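PDB 6GMP: parvulin 42 from Trypanosoma brucei brucei, which probably catalyses the cis-trans isomerisation of peptide bonds preceding proline, the crystallised piece being its parvulin-type (PPIC-type) isomerase domain. Local coordinates for residues A[26-29]-A[30-33]; A[62-65]-A[66-70]; A[99-102]-A[103-106]; A[34-37]-A[38-41]. All coordinates share one frame; numbering follows the deposited sequence.

Contact 1: residues A[26-29]-A[30-33]; sequences PRNK and GEKI
Asn28 and Glu31 meet twice, once through the backbone and once through their side chains, and between them they close a tight reversal of the chain. Glu31 N donates to Asn28 O at 2.9 Å, and beside this bond Asn28 ND2 reaches Glu31 OE1 at 2.7 Å. The amide hydrogen leaves within the plane of the Asn28 side chain, but the carboxylate stands almost perpendicular to that plane (85°) and receives it on the anti side of OE1, tilted out of the carboxylate plane. A chi1 of 65°, with CG between the backbone N and the carbonyl carbon, brings the amide beside Glu31, ND2 facing OE1 and OD1 turned to Ser23 OG. The result is a type II beta turn from Asn28 to Glu31, set in the long loop between strand 6-13 and helix 37-49. Gly30 occupies its third position with a positive phi of 94°, a conformation glycine adopts readily. The outer side is looser: Glu31 and Lys29 are exposed, Asn28 only partly so. Lys29 touches the turn with little more than CB and CG, 3.4 Å from CB to Gly30 N; its chain then bends away, and NZ bonds to Leu24 O.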
loop_
_atom_site.group_PDB
_atom_site.type_symbol
_atom_site.label_atom_id
_atom_site.label_comp_id
_atom_site.label_asym_id
_atom_site.label_seq_id
_atom_site.Cartn_x
_atom_site.Cartn_y
_atom_site.Cartn_z
ATOM N N PRO A 26 7.128 -9.023 7.788
ATOM C CA PRO A 26 7.954 -10.176 8.174
ATOM C C PRO A 26 9.362 -10.180 7.566
ATOM O O PRO A 26 10.323 -10.617 8.191
ATOM C CB PRO A 26 7.164 -11.360 7.625
ATOM C CG PRO A 26 5.755 -10.919 7.646
ATOM C CD PRO A 26 5.787 -9.444 7.333
ATOM N N ARG A 27 9.451 -9.718 6.327
ATOM C CA ARG A 27 10.679 -9.752 5.546
ATOM C C ARG A 27 11.846 -9.022 6.232
ATOM O O ARG A 27 12.996 -9.471 6.194
ATOM C CB ARG A 27 10.330 -9.149 4.183
ATOM C CG ARG A 27 11.436 -8.608 3.335
ATOM C CD ARG A 27 10.846 -8.139 2.010
ATOM N NE ARG A 27 10.025 -6.937 2.162
ATOM C CZ ARG A 27 10.525 -5.712 2.296
ATOM N NH1 ARG A 27 11.836 -5.513 2.274
ATOM N NH2 ARG A 27 9.704 -4.680 2.444
ATOM N N ASN A 28 11.528 -7.920 6.902
ATOM C CA ASN A 28 12.537 -7.026 7.449
ATOM C C ASN A 28 12.030 -6.335 8.709
ATOM O O ASN A 28 12.299 -5.159 8.946
ATOM C CB ASN A 28 12.938 -5.992 6.397
ATOM C CG ASN A 28 11.804 -5.060 6.027
ATOM O OD1 ASN A 28 10.631 -5.375 6.226
ATOM N ND2 ASN A 28 12.150 -3.904 5.473
ATOM N N LYS A 29 11.289 -7.078 9.516
ATOM C CA LYS A 29 10.747 -6.578 10.768
ATOM C C LYS A 29 11.815 -5.847 11.584
ATOM O O LYS A 29 12.884 -6.384 11.842
ATOM C CB LYS A 29 10.205 -7.749 11.583
ATOM C CG LYS A 29 9.564 -7.358 12.908
ATOM C CD LYS A 29 8.195 -6.736 12.697
ATOM C CE LYS A 29 7.080 -7.734 12.995
ATOM N NZ LYS A 29 5.724 -7.152 12.745
ATOM N N GLY A 30 11.529 -4.603 11.947
ATOM C CA GLY A 30 12.426 -3.836 12.792
ATOM C C GLY A 30 13.393 -2.967 12.012
ATOM O O GLY A 30 14.122 -2.178 12.621
ATOM N N GLU A 31 13.417 -3.088 10.687
ATOM C CA GLU A 31 14.330 -2.275 9.891
ATOM C C GLU A 31 13.927 -0.811 10.036
ATOM O O GLU A 31 12.783 -0.447 9.769
ATOM C CB GLU A 31 14.348 -2.687 8.412
ATOM C CG GLU A 31 15.457 -1.970 7.628
ATOM C CD GLU A 31 15.510 -2.316 6.150
ATOM O OE1 GLU A 31 14.767 -3.214 5.701
ATOM O OE2 GLU A 31 16.302 -1.674 5.428
ATOM N N LYS A 32 14.860 0.035 10.457
ATOM C CA LYS A 32 14.565 1.452 10.605
ATOM C C LYS A 32 14.414 2.077 9.223
ATOM O O LYS A 32 15.205 1.796 8.323
ATOM C CB LYS A 32 15.680 2.151 11.385
ATOM C CG LYS A 32 15.446 3.631 11.620
ATOM C CD LYS A 32 16.676 4.281 12.238
ATOM C CE LYS A 32 16.582 5.795 12.203
ATOM N NZ LYS A 32 17.881 6.444 12.514
ATOM N N ILE A 33 13.385 2.906 9.056
ATOM C CA ILE A 33 13.113 3.577 7.785
ATOM C C ILE A 33 13.687 4.984 7.834
ATOM O O ILE A 33 13.254 5.795 8.642
ATOM C CB ILE A 33 11.603 3.669 7.515
ATOM C CG1 ILE A 33 10.956 2.283 7.560
ATOM C CG2 ILE A 33 11.343 4.333 6.165
ATOM C CD1 ILE A 33 11.584 1.272 6.622
#

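Contact 2: residues A[62-65]-A[66-70]; sequences FVQV and VRDFS
Arg67 N donates to Val63 O over 2.8 Å in a nearly straight bond, one of the i to i+4 bonds of helix 59-69. The same pair meets again through side chains. Val63 CG1 lies over one face of the Arg67 guanidinium, displaced toward its rim, and approaches NE to 3.2 Å. Arg67 reaches along the helix surface with CG anti to its own carbonyl carbon (chi1 -68°) and the chain extended to NE, which brings the flat group across the valine methyl; NH2 continues to a salt bridge with Asp78.

One residue further on, Gln64 and Asp68 pair on the outer surface. Gln64 NE2 donates to Asp68 OD2 at 3.0 Å, almost exactly in the plane of its amide, and meets the oxygen on the syn side, tilted out of the carboxylate plane; the two flat groups are inclined by 54°. A bend at chi2 (63°) turns the glutamine back over the helix. Water 1 spans NE2, weakly, and Asp68 OD1, whereas water 2 donates to Gln64 OE1 and accepts from Arg67 NH1, with 2.9 Å from that nitrogen to the water oxygen.

On the inner side, Val66 CG2 approaches Phe62 CE2 to 3.7 Å, and both residues pack on Val11 of strand 6-13. The amphipathic division is therefore plain: apolar side chains seat the helix on the sheet, while amide, carboxylate, guanidinium and water form a hydrated polar network outside. With Asp78 compensating its charge at NH2 and water 2 accepting from NH1, the Arg67 guanidinium is probably held in place while Val63 CG1 packs on its face.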
loop_
_atom_site.group_PDB
_atom_site.type_symbol
_atom_site.label_atom_id
_atom_site.label_comp_id
_atom_site.label_asym_id
_atom_site.label_seq_id
_atom_site.Cartn_x
_atom_site.Cartn_y
_atom_site.Cartn_z
ATOM N N PHE A 62 -0.767 -8.573 -7.124
ATOM C CA PHE A 62 -0.606 -7.541 -6.127
ATOM C C PHE A 62 0.193 -8.013 -4.907
ATOM O O PHE A 62 1.022 -7.276 -4.369
ATOM C CB PHE A 62 -1.957 -6.991 -5.672
ATOM C CG PHE A 62 -1.824 -5.724 -4.873
ATOM C CD1 PHE A 62 -1.456 -4.543 -5.505
ATOM C CD2 PHE A 62 -1.986 -5.717 -3.497
ATOM C CE1 PHE A 62 -1.287 -3.378 -4.794
ATOM C CE2 PHE A 62 -1.816 -4.544 -2.774
ATOM C CZ PHE A 62 -1.476 -3.370 -3.431
ATOM N N VAL A 63 -0.071 -9.240 -4.473
ATOM C CA VAL A 63 0.614 -9.818 -3.323
ATOM C C VAL A 63 2.119 -9.908 -3.592
ATOM O O VAL A 63 2.924 -9.776 -2.674
ATOM C CB VAL A 63 -0.007 -11.175 -2.994
ATOM C CG1 VAL A 63 0.907 -11.996 -2.103
ATOM C CG2 VAL A 63 -1.378 -10.958 -2.345
ATOM N N GLN A 64 2.501 -10.095 -4.850
ATOM C CA GLN A 64 3.919 -10.085 -5.202
ATOM C C GLN A 64 4.590 -8.781 -4.780
ATOM O O GLN A 64 5.668 -8.794 -4.183
ATOM C CB GLN A 64 4.118 -10.299 -6.693
ATOM C CG GLN A 64 5.584 -10.419 -7.108
ATOM C CD GLN A 64 6.257 -11.625 -6.495
ATOM O OE1 GLN A 64 5.733 -12.737 -6.551
ATOM N NE2 GLN A 64 7.422 -11.410 -5.889
ATOM N N VAL A 65 3.957 -7.648 -5.062
ATOM C CA VAL A 65 4.575 -6.389 -4.700
ATOM C C VAL A 65 4.484 -6.148 -3.193
ATOM O O VAL A 65 5.385 -5.554 -2.617
ATOM C CB VAL A 65 4.048 -5.194 -5.518
ATOM C CG1 VAL A 65 4.473 -5.348 -6.982
ATOM C CG2 VAL A 65 2.555 -5.056 -5.408
ATOM N N VAL A 66 3.447 -6.651 -2.527
ATOM C CA VAL A 66 3.390 -6.593 -1.067
ATOM C C VAL A 66 4.581 -7.346 -0.468
ATOM O O VAL A 66 5.296 -6.839 0.403
ATOM C CB VAL A 66 2.077 -7.208 -0.516
ATOM C CG1 VAL A 66 2.121 -7.278 1.004
ATOM C CG2 VAL A 66 0.833 -6.424 -0.996
ATOM N N ARG A 67 4.784 -8.577 -0.939
ATOM C CA ARG A 67 5.874 -9.408 -0.443
ATOM C C ARG A 67 7.249 -8.775 -0.665
ATOM O O ARG A 67 8.124 -8.909 0.180
ATOM C CB ARG A 67 5.837 -10.797 -1.076
ATOM C CG ARG A 67 4.654 -11.600 -0.640
ATOM C CD ARG A 67 4.520 -12.854 -1.449
ATOM N NE ARG A 67 3.389 -13.657 -0.993
ATOM C CZ ARG A 67 2.924 -14.719 -1.632
ATOM N NH1 ARG A 67 3.508 -15.140 -2.745
ATOM N NH2 ARG A 67 1.885 -15.367 -1.143
ATOM N N ASP A 68 7.413 -8.076 -1.784
ATOM C CA ASP A 68 8.710 -7.502 -2.141
ATOM C C ASP A 68 8.972 -6.148 -1.489
ATOM O O ASP A 68 10.125 -5.808 -1.229
ATOM C CB ASP A 68 8.838 -7.362 -3.660
ATOM C CG ASP A 68 8.908 -8.701 -4.380
ATOM O OD1 ASP A 68 9.164 -9.739 -3.729
ATOM O OD2 ASP A 68 8.695 -8.693 -5.607
ATOM N N PHE A 69 7.920 -5.381 -1.201
ATOM C CA PHE A 69 8.095 -3.965 -0.875
ATOM C C PHE A 69 7.330 -3.436 0.338
ATOM O O PHE A 69 7.730 -2.413 0.881
ATOM C CB PHE A 69 7.746 -3.068 -2.073
ATOM C CG PHE A 69 8.645 -3.253 -3.264
ATOM C CD1 PHE A 69 9.932 -2.717 -3.278
ATOM C CD2 PHE A 69 8.201 -3.934 -4.386
ATOM C CE1 PHE A 69 10.751 -2.877 -4.378
ATOM C CE2 PHE A 69 9.018 -4.094 -5.490
ATOM C CZ PHE A 69 10.295 -3.566 -5.486
ATOM N N SER A 70 6.239 -4.072 0.760
ATOM C CA SER A 70 5.438 -3.455 1.817
ATOM C C SER A 70 6.167 -3.479 3.151
ATOM O O SER A 70 6.850 -4.446 3.498
ATOM C CB SER A 70 4.074 -4.103 1.973
ATOM O OG SER A 70 3.325 -3.307 2.893
HETATM O O HOH W 1 8.089 -12.336 -3.217
HETATM O O HOH W 2 5.821 -14.254 -4.257
#

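Contact 3: residues A[99-102]-A[103-106]; sequences SLKS and GEVS
Lys101 and Glu104 bracket a type II beta turn in the loop that leads from helix 91-97 to strand 109-111, and nearly every polar atom they present to each other has a partner. Glu104 N donates to Lys101 O at 3.0 Å, closing the turn. In return Lys101 N gives its hydrogen to Glu104 OE1 over 2.8 Å, in a nearly straight bond of 168° that reaches the oxygen from above the carboxylate plane. The two ends of the turn thus exchange donors, one bond being purely backbone and the other using the glutamate side chain. With CG anti to the carbonyl carbon (chi1 -69°) and the chain extended beyond it, Glu104 lies back across Lys101.

OE1 has a second donor in water 3, which also donates to Ser99 O at 2.8 Å and accepts weakly from Lys101 NZ. The other carboxylate oxygen, OE2, forms a salt bridge with Lys101 NZ; the lysine chain, bent at chi3 and chi4, curls round to reach it. Their modelled separation is too short for its exact value to be relied on. Leu100 O accepts from Arg120 NH1.

Gly103, third in the turn, has phi 86°, a region that glycine enters easily. Backbone bonds of Gly103 and Glu104 to Arg120 and of Ser106 to Ile118 hold the loop beside strand 114-120, and another from Gly103 to Trp57 ties it to the loop before helix 59-69. Leu100 CD2 rests 3.6 Å from Ser106 N and 3.9 Å from Ser106 CB.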
loop_
_atom_site.group_PDB
_atom_site.type_symbol
_atom_site.label_atom_id
_atom_site.label_comp_id
_atom_site.label_asym_id
_atom_site.label_seq_id
_atom_site.Cartn_x
_atom_site.Cartn_y
_atom_site.Cartn_z
ATOM N N SER A 99 -12.686 4.906 -4.775
ATOM C CA SER A 99 -12.741 5.290 -6.180
ATOM C C SER A 99 -12.332 4.124 -7.081
ATOM O O SER A 99 -12.550 4.165 -8.291
ATOM C CB SER A 99 -11.812 6.475 -6.448
ATOM O OG SER A 99 -10.464 6.052 -6.584
ATOM N N LEU A 100 -11.730 3.091 -6.499
ATOM C CA LEU A 100 -11.248 1.962 -7.284
ATOM C C LEU A 100 -12.375 1.062 -7.777
ATOM O O LEU A 100 -13.345 0.806 -7.066
ATOM C CB LEU A 100 -10.275 1.120 -6.462
ATOM C CG LEU A 100 -9.013 1.820 -5.972
ATOM C CD1 LEU A 100 -8.272 0.924 -4.966
ATOM C CD2 LEU A 100 -8.105 2.189 -7.131
ATOM N N LYS A 101 -12.217 0.572 -9.002
ATOM C CA LYS A 101 -13.050 -0.504 -9.509
ATOM C C LYS A 101 -12.425 -1.839 -9.101
ATOM O O LYS A 101 -11.267 -1.888 -8.687
ATOM C CB LYS A 101 -13.186 -0.387 -11.031
ATOM C CG LYS A 101 -13.622 1.012 -11.472
ATOM C CD LYS A 101 -14.008 1.071 -12.940
ATOM C CE LYS A 101 -12.800 0.943 -13.856
ATOM N NZ LYS A 101 -11.890 2.132 -13.806
ATOM N N SER A 102 -13.205 -2.909 -9.195
ATOM C CA SER A 102 -12.737 -4.250 -8.874
ATOM C C SER A 102 -11.445 -4.582 -9.617
ATOM O O SER A 102 -11.375 -4.482 -10.840
ATOM C CB SER A 102 -13.816 -5.274 -9.245
ATOM O OG SER A 102 -15.072 -4.909 -8.700
ATOM N N GLY A 103 -10.422 -4.972 -8.866
ATOM C CA GLY A 103 -9.160 -5.397 -9.449
ATOM C C GLY A 103 -8.172 -4.281 -9.754
ATOM O O GLY A 103 -7.072 -4.532 -10.235
ATOM N N GLU A 104 -8.573 -3.039 -9.506
ATOM C CA GLU A 104 -7.708 -1.905 -9.797
ATOM C C GLU A 104 -6.746 -1.627 -8.650
ATOM O O GLU A 104 -7.061 -1.869 -7.487
ATOM C CB GLU A 104 -8.541 -0.656 -10.096
ATOM C CG GLU A 104 -9.306 -0.732 -11.413
ATOM C CD GLU A 104 -9.897 0.607 -11.807
ATOM O OE1 GLU A 104 -10.313 1.356 -10.892
ATOM O OE2 GLU A 104 -9.930 0.915 -13.022
ATOM N N VAL A 105 -5.566 -1.136 -9.015
ATOM C CA VAL A 105 -4.572 -0.642 -8.066
ATOM C C VAL A 105 -4.472 0.883 -8.181
ATOM O O VAL A 105 -4.362 1.430 -9.279
ATOM C CB VAL A 105 -3.167 -1.252 -8.309
ATOM C CG1 VAL A 105 -2.142 -0.679 -7.335
ATOM C CG2 VAL A 105 -3.196 -2.786 -8.227
ATOM N N SER A 106 -4.514 1.569 -7.048
ATOM C CA SER A 106 -4.470 3.021 -7.043
ATOM C C SER A 106 -3.108 3.562 -7.464
ATOM O O SER A 106 -2.107 2.843 -7.473
ATOM C CB SER A 106 -4.779 3.546 -5.646
ATOM O OG SER A 106 -3.719 3.251 -4.747
HETATM O O HOH W 3 -11.487 3.848 -10.870
#

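Contact 4: residues A[34-37]-A[38-41]; sequences TRSR and ADAI
This local contact is the N-terminal start of helix 37-49, where the loop from strand 6-13 turns into its first helical residues at the protein surface. Ser36 holds the N-cap position. Its OG accepts from Asp39 N at 2.9 Å, placed for this by a chi1 of 71° that sets the oxygen between the backbone N and the carbonyl carbon. Asp39 answers by bending its carboxylate back, and OD2 accepts from Ser36 N over 3.1 Å. That nitrogen approaches from well above the carboxylate plane, 47° out of it. The two reciprocal bonds make a capping box, which supplies side-chain acceptors at a helix start; the negative carboxylate there should also interact favourably with the helix dipole.

The regular backbone pattern then takes over, Ala40 N bonded to Ser36 O and Ile41 N to Arg37 O. Arg35 approaches on the loop side: its CB packs 3.7 Å from Asp39 CB, and CD lies beside Ala40 N. The chain bends at chi3 (65°), and NH1 goes on to Glu71 in a salt bridge and to Lys14 O in a hydrogen bond, linking the helix start to the residue after strand 6-13 and the loop after helix 59-69. One turn along the helix, Arg37, extended from CG to NE, carries its guanidinium over Ile41, whose CD1 sits beneath the centre of one face, 3.8 Å from CZ. Arg37 NE forms a salt bridge with Glu110 of strand 109-111, while Ile41 and Ala40 touch Val115 of strand 114-120.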
loop_
_atom_site.group_PDB
_atom_site.type_symbol
_atom_site.label_atom_id
_atom_site.label_comp_id
_atom_site.label_asym_id
_atom_site.label_seq_id
_atom_site.Cartn_x
_atom_site.Cartn_y
_atom_site.Cartn_z
ATOM N N THR A 34 14.674 5.255 6.984
ATOM C CA THR A 34 15.353 6.545 6.963
ATOM C C THR A 34 15.165 7.325 5.657
ATOM O O THR A 34 15.610 8.467 5.569
ATOM C CB THR A 34 16.851 6.385 7.216
ATOM O OG1 THR A 34 17.369 5.381 6.338
ATOM C CG2 THR A 34 17.100 5.962 8.647
ATOM N N ARG A 35 14.497 6.733 4.666
ATOM C CA ARG A 35 14.319 7.393 3.370
ATOM C C ARG A 35 13.449 8.625 3.518
ATOM O O ARG A 35 12.647 8.726 4.445
ATOM C CB ARG A 35 13.726 6.433 2.330
ATOM C CG ARG A 35 12.238 6.154 2.470
ATOM C CD ARG A 35 11.724 5.314 1.304
ATOM N NE ARG A 35 12.303 3.981 1.277
ATOM C CZ ARG A 35 11.821 2.930 1.936
ATOM N NH1 ARG A 35 10.752 3.038 2.707
ATOM N NH2 ARG A 35 12.415 1.756 1.831
ATOM N N SER A 36 13.622 9.576 2.619
ATOM C CA SER A 36 12.839 10.799 2.668
ATOM C C SER A 36 11.434 10.520 2.149
ATOM O O SER A 36 11.169 9.510 1.512
ATOM C CB SER A 36 13.481 11.853 1.798
ATOM O OG SER A 36 13.314 11.501 0.440
ATOM N N ARG A 37 10.533 11.452 2.428
ATOM C CA ARG A 37 9.192 11.404 1.872
ATOM C C ARG A 37 9.262 11.306 0.337
ATOM O O ARG A 37 8.579 10.487 -0.276
ATOM C CB ARG A 37 8.420 12.651 2.294
ATOM C CG ARG A 37 7.016 12.729 1.723
ATOM C CD ARG A 37 6.303 13.974 2.175
ATOM N NE ARG A 37 5.038 14.153 1.464
ATOM C CZ ARG A 37 4.902 14.868 0.350
ATOM N NH1 ARG A 37 5.942 15.515 -0.178
ATOM N NH2 ARG A 37 3.714 14.966 -0.225
ATOM N N ALA A 38 10.104 12.124 -0.280
ATOM C CA ALA A 38 10.246 12.096 -1.722
ATOM C C ALA A 38 10.704 10.732 -2.189
ATOM O O ALA A 38 10.221 10.241 -3.220
ATOM C CB ALA A 38 11.202 13.182 -2.178
ATOM N N ASP A 39 11.643 10.134 -1.472
ATOM C CA ASP A 39 12.119 8.804 -1.825
ATOM C C ASP A 39 10.969 7.792 -1.793
ATOM O O ASP A 39 10.872 6.932 -2.674
ATOM C CB ASP A 39 13.192 8.323 -0.855
ATOM C CG ASP A 39 14.484 9.117 -0.933
ATOM O OD1 ASP A 39 14.771 9.807 -1.928
ATOM O OD2 ASP A 39 15.233 9.019 0.075
ATOM N N ALA A 40 10.112 7.864 -0.780
ATOM C CA ALA A 40 8.986 6.931 -0.650
ATOM C C ALA A 40 8.007 7.102 -1.814
ATOM O O ALA A 40 7.514 6.121 -2.371
ATOM C CB ALA A 40 8.268 7.149 0.668
ATOM N N ILE A 41 7.716 8.343 -2.180
ATOM C CA ILE A 41 6.837 8.597 -3.311
ATOM C C ILE A 41 7.428 8.028 -4.582
ATOM O O ILE A 41 6.729 7.374 -5.354
ATOM C CB ILE A 41 6.582 10.099 -3.438
ATOM C CG1 ILE A 41 5.760 10.600 -2.237
ATOM C CG2 ILE A 41 5.859 10.433 -4.735
ATOM C CD1 ILE A 41 5.675 12.112 -2.137
#

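How the contacts relate
Along the chain the order is contact 1, contact 4, contact 2, contact 3, all within the one PPIC-type isomerase domain. Contacts 1 and 4 adjoin in sequence, forming the turn in the loop after strand 6-13 and the capped start of helix 37-49, with centres 16 Å apart. Contact 2, on helix 59-69, touches both contact 1, where Arg27 NH2 probably bonds to Ser70 O, and contact 3, where Phe62 packs on Val105. Contacts 1 and 3 lie on opposite sides of the chain's centre, about 28 Å between centres. Thus helix 59-69 and the residue after it touch both loop turns, which pack against one core of helix and four-stranded antiparallel sheet.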